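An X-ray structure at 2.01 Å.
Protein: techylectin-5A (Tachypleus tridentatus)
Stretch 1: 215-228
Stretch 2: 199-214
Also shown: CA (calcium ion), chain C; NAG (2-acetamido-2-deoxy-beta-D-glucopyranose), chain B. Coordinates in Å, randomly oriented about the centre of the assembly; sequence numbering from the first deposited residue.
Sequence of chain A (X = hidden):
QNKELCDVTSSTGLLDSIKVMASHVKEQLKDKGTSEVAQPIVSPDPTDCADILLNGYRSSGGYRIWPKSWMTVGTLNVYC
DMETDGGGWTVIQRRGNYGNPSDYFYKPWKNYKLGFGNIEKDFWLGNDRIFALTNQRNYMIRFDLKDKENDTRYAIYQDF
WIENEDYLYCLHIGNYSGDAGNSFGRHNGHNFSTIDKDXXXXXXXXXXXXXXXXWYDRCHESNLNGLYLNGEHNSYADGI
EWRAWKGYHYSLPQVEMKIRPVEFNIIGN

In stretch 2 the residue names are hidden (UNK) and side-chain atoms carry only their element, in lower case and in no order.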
ATOM      1  N   TRP A 215      -5.957  -3.389   6.709  1.00 19.47           N
ATOM      2  CA  TRP A 215      -7.165  -4.208   6.642  1.00 19.24           C
ATOM      3  C   TRP A 215      -6.941  -5.381   7.600  1.00 20.46           C
ATOM      4  O   TRP A 215      -6.869  -6.540   7.188  1.00 21.30           O
ATOM      5  CB  TRP A 215      -7.378  -4.718   5.212  1.00 19.75           C
ATOM      6  CG  TRP A 215      -7.617  -3.621   4.206  1.00 20.14           C
ATOM      7  CD1 TRP A 215      -8.815  -3.043   3.888  1.00 18.49           C
ATOM      8  CD2 TRP A 215      -6.622  -2.938   3.427  1.00 19.44           C
ATOM      9  NE1 TRP A 215      -8.628  -2.043   2.962  1.00 19.10           N
ATOM     10  CE2 TRP A 215      -7.292  -1.957   2.661  1.00 19.02           C
ATOM     11  CE3 TRP A 215      -5.231  -3.060   3.303  1.00 18.54           C
ATOM     12  CZ2 TRP A 215      -6.618  -1.100   1.782  1.00 18.93           C
ATOM     13  CZ3 TRP A 215      -4.558  -2.207   2.430  1.00 18.76           C
ATOM     14  CH2 TRP A 215      -5.256  -1.239   1.681  1.00 21.10           C
ATOM     15  N   TYR A 216      -6.825  -5.062   8.882  1.00 20.71           N
ATOM     16  CA  TYR A 216      -6.580  -6.058   9.917  1.00 22.61           C
ATOM     17  C   TYR A 216      -7.650  -7.131  10.059  1.00 24.60           C
ATOM     18  O   TYR A 216      -8.847  -6.862   9.926  1.00 25.13           O
ATOM     19  CB  TYR A 216      -6.384  -5.365  11.267  1.00 20.38           C
ATOM     20  CG  TYR A 216      -5.091  -4.590  11.383  1.00 20.91           C
ATOM     21  CD1 TYR A 216      -3.859  -5.243  11.322  1.00 19.51           C
ATOM     22  CD2 TYR A 216      -5.096  -3.209  11.587  1.00 18.87           C
ATOM     23  CE1 TYR A 216      -2.664  -4.546  11.467  1.00 18.39           C
ATOM     24  CE2 TYR A 216      -3.903  -2.499  11.732  1.00 17.97           C
ATOM     25  CZ  TYR A 216      -2.693  -3.181  11.673  1.00 18.45           C
ATOM     26  OH  TYR A 216      -1.508  -2.503  11.831  1.00 19.21           O
ATOM     27  N   ASP A 217      -7.191  -8.347  10.341  1.00 26.38           N
ATOM     28  CA  ASP A 217      -8.057  -9.508  10.530  1.00 30.44           C
ATOM     29  C   ASP A 217      -8.004  -9.924  12.000  1.00 30.66           C
ATOM     30  O   ASP A 217      -8.769  -9.414  12.819  1.00 31.36           O
ATOM     31  CB  ASP A 217      -7.579 -10.668   9.650  1.00 34.44           C
ATOM     32  CG  ASP A 217      -8.463 -11.893   9.766  1.00 41.14           C
ATOM     33  OD1 ASP A 217      -8.095 -12.943   9.191  1.00 45.34           O
ATOM     34  OD2 ASP A 217      -9.527 -11.809  10.424  1.00 42.75           O
ATOM     35  N   ARG A 218      -7.083 -10.832  12.326  1.00 30.09           N
ATOM     36  CA  ARG A 218      -6.913 -11.335  13.692  1.00 30.90           C
ATOM     37  C   ARG A 218      -5.467 -11.738  14.016  1.00 29.25           C
ATOM     38  O   ARG A 218      -5.251 -12.839  14.516  1.00 29.48           O
ATOM     39  CB  ARG A 218      -7.776 -12.578  13.904  1.00 35.20           C
ATOM     40  CG  ARG A 218      -9.269 -12.376  13.979  1.00 41.46           C
ATOM     41  CD  ARG A 218      -9.948 -13.731  13.787  1.00 48.22           C
ATOM     42  NE  ARG A 218     -11.253 -13.825  14.437  1.00 54.01           N
ATOM     43  CZ  ARG A 218     -11.429 -13.904  15.753  1.00 57.11           C
ATOM     44  NH1 ARG A 218     -10.381 -13.901  16.572  1.00 57.96           N
ATOM     45  NH2 ARG A 218     -12.654 -13.993  16.255  1.00 58.99           N
ATOM     46  N   CYS A 219      -4.475 -10.880  13.772  1.00 27.67           N
ATOM     47  CA  CYS A 219      -4.652  -9.548  13.222  1.00 25.24           C
ATOM     48  C   CYS A 219      -4.042  -9.382  11.828  1.00 25.68           C
ATOM     49  O   CYS A 219      -4.640  -8.736  10.959  1.00 23.34           O
ATOM     50  CB  CYS A 219      -4.021  -8.525  14.159  1.00 23.42           C
ATOM     51  SG  CYS A 219      -4.936  -8.193  15.698  1.00 24.10           S
ATOM     52  N   HIS A 220      -2.856  -9.953  11.609  1.00 23.26           N
ATOM     53  CA  HIS A 220      -2.207  -9.810  10.305  1.00 22.44           C
ATOM     54  C   HIS A 220      -1.086 -10.793  10.005  1.00 23.39           C
ATOM     55  O   HIS A 220      -0.597 -11.503  10.885  1.00 22.97           O
ATOM     56  CB  HIS A 220      -1.620  -8.401  10.171  1.00 20.46           C
ATOM     57  CG  HIS A 220      -0.340  -8.211  10.926  1.00 21.90           C
ATOM     58  ND1 HIS A 220       0.844  -8.811  10.547  1.00 21.32           N
ATOM     59  CD2 HIS A 220      -0.065  -7.518  12.057  1.00 21.21           C
ATOM     60  CE1 HIS A 220       1.792  -8.495  11.410  1.00 21.39           C
ATOM     61  NE2 HIS A 220       1.268  -7.712  12.337  1.00 21.71           N
ATOM     62  N   GLU A 221      -0.687 -10.804   8.735  1.00 23.65           N
ATOM     63  CA  GLU A 221       0.425 -11.609   8.253  1.00 22.78           C
ATOM     64  C   GLU A 221       1.345 -10.610   7.548  1.00 22.19           C
ATOM     65  O   GLU A 221       2.520 -10.888   7.311  1.00 22.23           O
ATOM     66  CB  GLU A 221      -0.042 -12.702   7.290  1.00 25.05           C
ATOM     67  CG  GLU A 221      -0.931 -13.747   7.951  1.00 30.20           C
ATOM     68  CD  GLU A 221      -0.878 -15.093   7.253  1.00 33.66           C
ATOM     69  OE1 GLU A 221      -1.129 -15.156   6.032  1.00 34.04           O
ATOM     70  OE2 GLU A 221      -0.581 -16.096   7.934  1.00 37.55           O
ATOM     71  N   SER A 222       0.792  -9.444   7.210  1.00 19.97           N
ATOM     72  CA  SER A 222       1.557  -8.353   6.590  1.00 19.41           C
ATOM     73  C   SER A 222       1.137  -7.076   7.318  1.00 19.44           C
ATOM     74  O   SER A 222      -0.036  -6.905   7.646  1.00 18.91           O
ATOM     75  CB  SER A 222       1.282  -8.251   5.081  1.00 19.33           C
ATOM     76  OG  SER A 222      -0.093  -8.103   4.791  1.00 20.98           O
ATOM     77  N   ASN A 223       2.089  -6.183   7.575  1.00 19.42           N
ATOM     78  CA  ASN A 223       1.803  -4.959   8.324  1.00 19.45           C
ATOM     79  C   ASN A 223       2.690  -3.823   7.816  1.00 19.16           C
ATOM     80  O   ASN A 223       3.386  -3.172   8.591  1.00 20.83           O
ATOM     81  CB  ASN A 223       2.077  -5.243   9.815  1.00 20.02           C
ATOM     82  CG  ASN A 223       1.567  -4.153  10.739  1.00 18.19           C
ATOM     83  OD1 ASN A 223       0.424  -3.712  10.632  1.00 22.34           O
ATOM     84  ND2 ASN A 223       2.409  -3.734  11.675  1.00 19.98           N
ATOM     85  N   LEU A 224       2.640  -3.579   6.510  1.00 19.15           N
ATOM     86  CA  LEU A 224       3.471  -2.562   5.871  1.00 19.28           C
ATOM     87  C   LEU A 224       3.357  -1.126   6.370  1.00 19.43           C
ATOM     88  O   LEU A 224       4.264  -0.321   6.146  1.00 18.13           O
ATOM     89  CB  LEU A 224       3.267  -2.626   4.356  1.00 20.17           C
ATOM     90  CG  LEU A 224       4.172  -3.631   3.623  1.00 24.58           C
ATOM     91  CD1 LEU A 224       4.408  -4.883   4.457  1.00 24.59           C
ATOM     92  CD2 LEU A 224       3.556  -3.978   2.285  1.00 24.61           C
ATOM     93  N   ASN A 225       2.256  -0.795   7.040  1.00 19.19           N
ATOM     94  CA  ASN A 225       2.106   0.552   7.579  1.00 19.79           C
ATOM     95  C   ASN A 225       2.465   0.573   9.065  1.00 20.44           C
ATOM     96  O   ASN A 225       2.075   1.489   9.789  1.00 21.05           O
ATOM     97  CB  ASN A 225       0.679   1.071   7.392  1.00 17.98           C
ATOM     98  CG  ASN A 225       0.372   1.424   5.949  1.00 20.32           C
ATOM     99  OD1 ASN A 225       1.276   1.712   5.161  1.00 19.92           O
ATOM    100  ND2 ASN A 225      -0.910   1.423   5.597  1.00 20.84           N
ATOM    101  N   GLY A 226       3.218  -0.434   9.511  1.00 20.65           N
ATOM    102  CA  GLY A 226       3.610  -0.505  10.909  1.00 20.76           C
ATOM    103  C   GLY A 226       4.793   0.386  11.251  1.00 21.68           C
ATOM    104  O   GLY A 226       5.223   1.204  10.439  1.00 21.23           O
ATOM    105  N   LEU A 227       5.323   0.223  12.461  1.00 21.65           N
ATOM    106  CA  LEU A 227       6.461   1.016  12.919  1.00 22.04           C
ATOM    107  C   LEU A 227       7.703   0.726  12.093  1.00 21.79           C
ATOM    108  O   LEU A 227       7.925  -0.405  11.668  1.00 22.69           O
ATOM    109  CB  LEU A 227       6.766   0.723  14.398  1.00 20.42           C
ATOM    110  CG  LEU A 227       5.646   0.943  15.421  1.00 20.74           C
ATOM    111  CD1 LEU A 227       6.180   0.672  16.818  1.00 21.16           C
ATOM    112  CD2 LEU A 227       5.119   2.365  15.331  1.00 20.36           C
ATOM    113  N   TYR A 228       8.510   1.758  11.865  1.00 22.82           N
ATOM    114  CA  TYR A 228       9.739   1.603  11.104  1.00 24.06           C
ATOM    115  C   TYR A 228      10.827   1.210  12.097  1.00 24.24           C
ATOM    116  O   TYR A 228      11.523   2.078  12.627  1.00 24.49           O
ATOM    117  CB  TYR A 228      10.128   2.920  10.432  1.00 24.19           C
ATOM    118  CG  TYR A 228      11.180   2.742   9.364  1.00 25.88           C
ATOM    119  CD1 TYR A 228      10.823   2.372   8.067  1.00 24.61           C
ATOM    120  CD2 TYR A 228      12.537   2.877   9.662  1.00 25.67           C
ATOM    121  CE1 TYR A 228      11.787   2.136   7.091  1.00 24.23           C
ATOM    122  CE2 TYR A 228      13.515   2.641   8.692  1.00 24.51           C
ATOM    123  CZ  TYR A 228      13.130   2.269   7.413  1.00 25.46           C
ATOM    124  OH  TYR A 228      14.081   2.014   6.456  1.00 23.60           O
ATOM    125  N   UNK A 199     -12.311  -1.884  13.272  1.00 26.23           N
ATOM    126  CA  UNK A 199     -13.243  -2.547  12.372  1.00 25.86           C
ATOM    127  C   UNK A 199     -12.788  -3.976  12.080  1.00 25.79           C
ATOM    128  O   UNK A 199     -13.300  -4.619  11.163  1.00 26.01           O
ATOM    129  c   UNK A 199     -13.345  -1.765  11.060  1.00 26.03           C
ATOM    130  n   UNK A 199     -15.026   1.436  11.710  1.00 26.93           N
ATOM    131  c   UNK A 199     -14.072   1.786  10.867  1.00 26.06           C
ATOM    132  c   UNK A 199     -14.939   0.086  11.948  1.00 27.26           C
ATOM    133  c   UNK A 199     -13.897  -0.383  11.219  1.00 27.56           C
ATOM    134  n   UNK A 199     -13.377   0.707  10.555  1.00 26.38           N
ATOM    135  N   UNK A 200     -11.829  -4.476  12.855  1.00 25.70           N
ATOM    136  CA  UNK A 200     -11.320  -5.825  12.630  1.00 27.75           C
ATOM    137  C   UNK A 200     -12.238  -6.905  13.215  1.00 30.12           C
ATOM    138  O   UNK A 200     -13.307  -6.601  13.749  1.00 31.49           O
ATOM    139  c   UNK A 200      -9.896  -5.952  13.192  1.00 24.02           C
ATOM    140  o   UNK A 200     -10.602  -6.471  15.411  1.00 23.36           O
ATOM    141  o   UNK A 200      -9.015  -4.968  15.172  1.00 21.71           O
ATOM    142  c   UNK A 200      -9.838  -5.782  14.698  1.00 25.10           C
ATOM    143  N   UNK A 201     -11.829  -8.165  13.103  1.00 31.75           N
ATOM    144  CA  UNK A 201     -12.636  -9.270  13.611  1.00 33.70           C
ATOM    145  C   UNK A 201     -11.988  -9.943  14.814  1.00 35.36           C
ATOM    146  O   UNK A 201     -12.106 -11.153  15.001  1.00 35.87           O
ATOM    147  c   UNK A 201     -13.497  -9.717  11.301  1.00 33.51           C
ATOM    148  o   UNK A 201     -11.597 -10.919  12.169  1.00 35.29           O
ATOM    149  c   UNK A 201     -12.856 -10.337  12.529  1.00 32.77           C
ATOM    150  N   UNK A 202     -11.304  -9.149  15.629  1.00 36.86           N
ATOM    151  CA  UNK A 202     -10.638  -9.669  16.810  1.00 38.86           C
ATOM    152  C   UNK A 202     -11.205  -8.985  18.052  1.00 39.61           C
ATOM    153  O   UNK A 202     -11.749  -7.881  17.972  1.00 39.24           O
ATOM    154  c   UNK A 202      -7.468 -10.601  19.699  1.00 45.81           C
ATOM    155  c   UNK A 202      -7.486 -11.216  17.595  1.00 45.27           C
ATOM    156  c   UNK A 202      -8.311 -10.149  17.715  1.00 43.56           C
ATOM    157  n   UNK A 202      -6.974 -11.476  18.842  1.00 46.29           N
ATOM    158  n   UNK A 202      -8.279  -9.788  19.045  1.00 44.90           N
ATOM    159  c   UNK A 202      -9.131  -9.420  16.696  1.00 40.56           C
ATOM    160  N   UNK A 203     -11.088  -9.652  19.194  1.00 40.21           N
ATOM    161  CA  UNK A 203     -11.582  -9.114  20.455  1.00 41.76           C
ATOM    162  C   UNK A 203     -10.820  -7.844  20.810  1.00 39.76           C
ATOM    163  O   UNK A 203     -11.376  -6.909  21.385  1.00 40.82           O
ATOM    164  c   UNK A 203     -12.128 -11.458  21.350  1.00 51.39           C
ATOM    165  o   UNK A 203     -12.484 -12.496  19.236  1.00 57.79           O
ATOM    166  o   UNK A 203     -10.424 -12.446  20.003  1.00 56.61           O
ATOM    167  c   UNK A 203     -11.643 -12.186  20.108  1.00 54.93           C
ATOM    168  c   UNK A 203     -11.406 -10.141  21.579  1.00 45.04           C
ATOM    169  N   UNK A 204      -9.540  -7.818  20.466  1.00 37.88           N
ATOM    170  CA  UNK A 204      -8.700  -6.664  20.756  1.00 36.71           C
ATOM    171  C   UNK A 204      -8.738  -5.628  19.637  1.00 34.13           C
ATOM    172  O   UNK A 204      -9.456  -5.783  18.649  1.00 32.93           O
ATOM    173  c   UNK A 204      -7.145  -8.130  22.062  1.00 38.91           C
ATOM    174  o   UNK A 204      -6.719  -7.638  19.746  1.00 37.97           O
ATOM    175  c   UNK A 204      -7.237  -7.086  20.966  1.00 36.49           C
ATOM    176  N   UNK A 205      -7.947  -4.577  19.815  1.00 33.19           N
ATOM    177  CA  UNK A 205      -7.836  -3.483  18.859  1.00 32.84           C
ATOM    178  C   UNK A 205      -6.529  -3.722  18.100  1.00 30.28           C
ATOM    179  O   UNK A 205      -5.460  -3.279  18.525  1.00 30.70           O
ATOM    180  c   UNK A 205      -8.126   0.355  17.014  1.00 40.64           C
ATOM    181  n   UNK A 205      -7.727  -0.819  17.470  1.00 40.14           N
ATOM    182  c   UNK A 205      -8.763   0.192  19.106  1.00 40.10           C
ATOM    183  c   UNK A 205      -8.111  -0.953  18.787  1.00 38.54           C
ATOM    184  c   UNK A 205      -7.769  -2.151  19.618  1.00 35.88           C
ATOM    185  n   UNK A 205      -8.756   0.989  17.986  1.00 39.85           N
ATOM    186  N   UNK A 206      -6.617  -4.438  16.985  1.00 27.51           N
ATOM    187  CA  UNK A 206      -5.443  -4.754  16.180  1.00 25.42           C
ATOM    188  C   UNK A 206      -4.573  -3.545  15.835  1.00 25.27           C
ATOM    189  O   UNK A 206      -3.349  -3.604  15.951  1.00 24.75           O
ATOM    190  s   UNK A 206      -6.527  -7.132  15.024  1.00 23.18           S
ATOM    191  c   UNK A 206      -5.864  -5.442  14.881  1.00 23.40           C
ATOM    192  N   UNK A 207      -5.203  -2.456  15.407  1.00 24.27           N
ATOM    193  CA  UNK A 207      -4.477  -1.249  15.021  1.00 25.34           C
ATOM    194  C   UNK A 207      -3.658  -0.636  16.152  1.00 26.84           C
ATOM    195  O   UNK A 207      -2.561  -0.124  15.921  1.00 25.78           O
ATOM    196  c   UNK A 207      -5.450  -0.211  14.460  1.00 25.57           C
ATOM    197  N   UNK A 208      -4.187  -0.672  17.371  1.00 27.18           N
ATOM    198  CA  UNK A 208      -3.459  -0.114  18.502  1.00 28.75           C
ATOM    199  C   UNK A 208      -2.312  -1.023  18.929  1.00 27.43           C
ATOM    200  O   UNK A 208      -1.292  -0.553  19.425  1.00 27.63           O
ATOM    201  c   UNK A 208      -5.406   1.247  19.407  1.00 37.59           C
ATOM    202  n   UNK A 208      -5.803   1.107  21.797  1.00 42.39           N
ATOM    203  c   UNK A 208      -4.403   0.134  19.680  1.00 31.43           C
ATOM    204  c   UNK A 208      -6.127   1.716  20.658  1.00 41.43           C
ATOM    205  o   UNK A 208      -6.962   2.623  20.603  1.00 42.41           O
ATOM    206  N   UNK A 209      -2.477  -2.322  18.715  1.00 25.67           N
ATOM    207  CA  UNK A 209      -1.444  -3.283  19.077  1.00 27.80           C
ATOM    208  C   UNK A 209      -0.328  -3.317  18.039  1.00 26.70           C
ATOM    209  O   UNK A 209       0.850  -3.304  18.392  1.00 26.70           O
ATOM    210  c   UNK A 209      -0.933  -5.688  19.666  1.00 27.48           C
ATOM    211  o   UNK A 209      -3.088  -4.717  20.160  1.00 30.40           O
ATOM    212  c   UNK A 209      -2.019  -4.713  19.206  1.00 27.82           C
ATOM    213  N   UNK A 210      -0.706  -3.345  16.763  1.00 26.18           N
ATOM    214  CA  UNK A 210       0.269  -3.421  15.682  1.00 25.10           C
ATOM    215  C   UNK A 210       0.640  -2.112  14.988  1.00 25.39           C
ATOM    216  O   UNK A 210       1.354  -2.099  13.983  1.00 24.28           O
ATOM    217  c   UNK A 210      -1.489  -6.429  15.726  1.00 24.14           C
ATOM    218  o   UNK A 210      -0.472  -9.262  17.829  1.00 27.85           O
ATOM    219  c   UNK A 210      -0.176  -4.512  14.714  1.00 23.71           C
ATOM    220  c   UNK A 210       0.888  -6.418  15.988  1.00 25.38           C
ATOM    221  c   UNK A 210      -0.408  -8.138  17.034  1.00 25.45           C
ATOM    222  c   UNK A 210      -0.262  -5.827  15.457  1.00 24.43           C
ATOM    223  c   UNK A 210       0.818  -7.565  16.774  1.00 24.46           C
ATOM    224  c   UNK A 210      -1.569  -7.581  16.513  1.00 23.81           C
ATOM    225  N   UNK A 211       0.134  -1.014  15.544  1.00 26.38           N
ATOM    226  CA  UNK A 211       0.479   0.342  15.121  1.00 26.79           C
ATOM    227  C   UNK A 211       0.227   0.926  13.732  1.00 26.41           C
ATOM    228  O   UNK A 211       0.798   1.966  13.406  1.00 26.65           O
ATOM    229  n   UNK A 211       1.558  -0.561  19.789  1.00 37.60           N
ATOM    230  c   UNK A 211       1.957   0.560  15.458  1.00 27.08           C
ATOM    231  c   UNK A 211       1.971   0.789  19.320  1.00 34.40           C
ATOM    232  c   UNK A 211       1.543   1.051  17.881  1.00 32.56           C
ATOM    233  c   UNK A 211       2.317   0.195  16.890  1.00 29.17           C
ATOM    234  N   UNK A 212      -0.604   0.307  12.908  1.00 25.75           N
ATOM    235  CA  UNK A 212      -0.816   0.897  11.600  1.00 24.68           C
ATOM    236  C   UNK A 212      -2.263   1.031  11.176  1.00 23.38           C
ATOM    237  O   UNK A 212      -3.177   0.762  11.951  1.00 22.94           O
ATOM    238  N   UNK A 213      -2.455   1.492   9.945  1.00 22.13           N
ATOM    239  CA  UNK A 213      -3.775   1.609   9.363  1.00 20.40           C
ATOM    240  C   UNK A 213      -3.717   0.488   8.341  1.00 20.68           C
ATOM    241  O   UNK A 213      -2.916   0.547   7.407  1.00 20.04           O
ATOM    242  N   UNK A 214      -4.553  -0.531   8.498  1.00 19.73           N
ATOM    243  CA  UNK A 214      -4.490  -1.674   7.596  1.00 18.52           C
ATOM    244  C   UNK A 214      -5.813  -2.424   7.614  1.00 19.23           C
ATOM    245  O   UNK A 214      -6.688  -2.132   8.433  1.00 18.63           O
ATOM    246  n   UNK A 214      -2.148  -5.457   6.076  1.00 21.10           N
ATOM    247  c   UNK A 214      -3.359  -2.588   8.092  1.00 17.88           C
ATOM    248  c   UNK A 214      -1.972  -3.222   5.954  1.00 18.52           C
ATOM    249  c   UNK A 214      -1.593  -4.440   5.344  1.00 19.03           C
ATOM    250  c   UNK A 214      -2.780  -3.549   7.090  1.00 20.45           C
ATOM    251  c   UNK A 214      -0.372  -3.291   3.668  1.00 18.17           C
ATOM    252  c   UNK A 214      -0.732  -2.063   4.250  1.00 18.92           C
ATOM    253  c   UNK A 214      -1.529  -2.015   5.391  1.00 18.30           C
ATOM    254  c   UNK A 214      -0.791  -4.487   4.199  1.00 18.70           C
ATOM    255  c   UNK A 214      -2.860  -4.916   7.121  1.00 20.58           C
TER
HETATM  256 CA    CA C 301     -11.383  -5.490  17.417  1.00 27.98          CA
HETATM  257  C1  NAG B 270      -1.288 -14.946  13.951  1.00 48.59           C
HETATM  258  C2  NAG B 270      -1.534 -13.747  14.982  1.00 47.22           C
HETATM  259  C3  NAG B 270      -1.645 -14.360  16.430  1.00 48.72           C
HETATM  260  C4  NAG B 270      -2.859 -15.260  16.410  1.00 51.79           C
HETATM  261  C5  NAG B 270      -2.621 -16.389  15.343  1.00 52.97           C
HETATM  262  C6  NAG B 270      -3.823 -17.332  15.238  1.00 54.62           C
HETATM  263  C7  NAG B 270      -0.661 -11.565  14.418  1.00 36.23           C
HETATM  264  C8  NAG B 270       0.439 -10.553  14.322  1.00 32.73           C
HETATM  265  N2  NAG B 270      -0.390 -12.823  14.924  1.00 40.32           N
HETATM  266  O1  NAG B 270      -1.168 -14.498  12.564  1.00 50.83           O
HETATM  267  O3  NAG B 270      -1.873 -13.338  17.399  1.00 50.07           O
HETATM  268  O4  NAG B 270      -3.045 -15.868  17.738  1.00 53.66           O
HETATM  269  O5  NAG B 270      -2.409 -15.863  13.997  1.00 51.36           O
HETATM  270  O6  NAG B 270      -3.410 -18.286  14.209  1.00 57.43           O
HETATM  271  O7  NAG B 270      -1.804 -11.222  14.028  1.00 30.68           O
HETATM  272  O   HOH W   1     -13.407  -5.894  16.401  1.00 35.27           O
HETATM  273  O   HOH W   2     -12.825  -5.236  19.563  1.00 35.37           O
HETATM  274  O   HOH W   3       2.937   2.826  12.222  1.00 24.45           O

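Position 199 carries one carbon and then a five-membered ring of three carbons and two nitrogens, out of reach of stretch 1: His199. At 200 two carbons end in two oxygens, the pattern of Asp200. Its CB packs 3.5 Å from Tyr216 O, while OD2 binds the calcium ion at 2.4 Å and accepts a hydrogen bond from the backbone N of 202; a short carboxylate suits both tasks.

Position 201 has one carbon bearing an oxygen and a carbon, the oxygen 2.8 Å from Asp217 OD2. This is Thr201, whose OG1 and N both make weak hydrogen bonds to Asp217 O, each 3.3 Å. Position 202 has another carbon with a ring of three carbons and two nitrogens, its edge toward Arg218 CB: His202. The backbone N of 204 donates a hydrogen bond to His202 ND1 at 2.7 Å, and His202 O binds the calcium ion at 2.5 Å. At 203 three carbons end in two oxygens, long enough to reach Arg218. Glu203 forms a salt bridge there, OE2 to Arg218 NH2 at 3.3 Å.

Position 204 is again one carbon carrying an oxygen and a carbon, Thr204; its backbone O binds calcium at 2.3 Å. Position 205 has a carbon and a two-nitrogen, five-membered ring, not touching stretch 1: His205, at the N-cap position. At 206 one carbon leads to a sulfur 2.0 Å from Cys219 SG, a distance that means a disulfide, hence Cys206. The single carbon at 207, 3.9 Å from Tyr216 CE2, is Ala207, small enough for the helix to lie close to that ring. Position 208, with three carbons, the last bearing one oxygen and one nitrogen, points away into solvent as Gln208. Position 209, a carbon with an oxygen and a carbon, is exposed Thr209.

At 210 a carbon bears a six-carbon ring with one oxygen. The face of Tyr210 receives the edge of His220, and its CE2 lies 3.5 Å from Cys219 SG. Position 211 has four carbons in a row ending in nitrogen: Lys211. Its CB meets Leu227 CD2 at 3.6 Å, while NZ turns back to Gln208 O and Thr209 O. Position 212 has no side chain; a CB would clash with Asn225 O, so Gly212 fits. Position 213 also lacks one, and Gly213 O accepts a bond from Asn225 ND2 at 2.8 Å. Finally, 214 has one carbon and fused rings of eight carbons and one nitrogen, flanked on opposite faces by Trp215 CE3 and Leu224 N: Trp214, the residue with the largest covered area in either stretch.

The contact combines a covalent tie with an aromatic core. The disulfide joins Cys206 to Cys219, just after a cis peptide bond, while Tyr216 lies between Trp214 CB on one face and Cys206 C on the other. Asn223 ND2 donates a hydrogen bond to Tyr210 O at 3.0 Å, tying stretch 1 to the backbone of stretch 2. NAG O7 accepts bonds from Cys219 N (2.7 Å) and His220 N (2.9 Å), and its methyl C8 lies over the Tyr210 ring, 3.7 Å from CZ, so both stretches contact the sugar.

Stretch 2 199-214: HDTHETHCAQTYKGGW
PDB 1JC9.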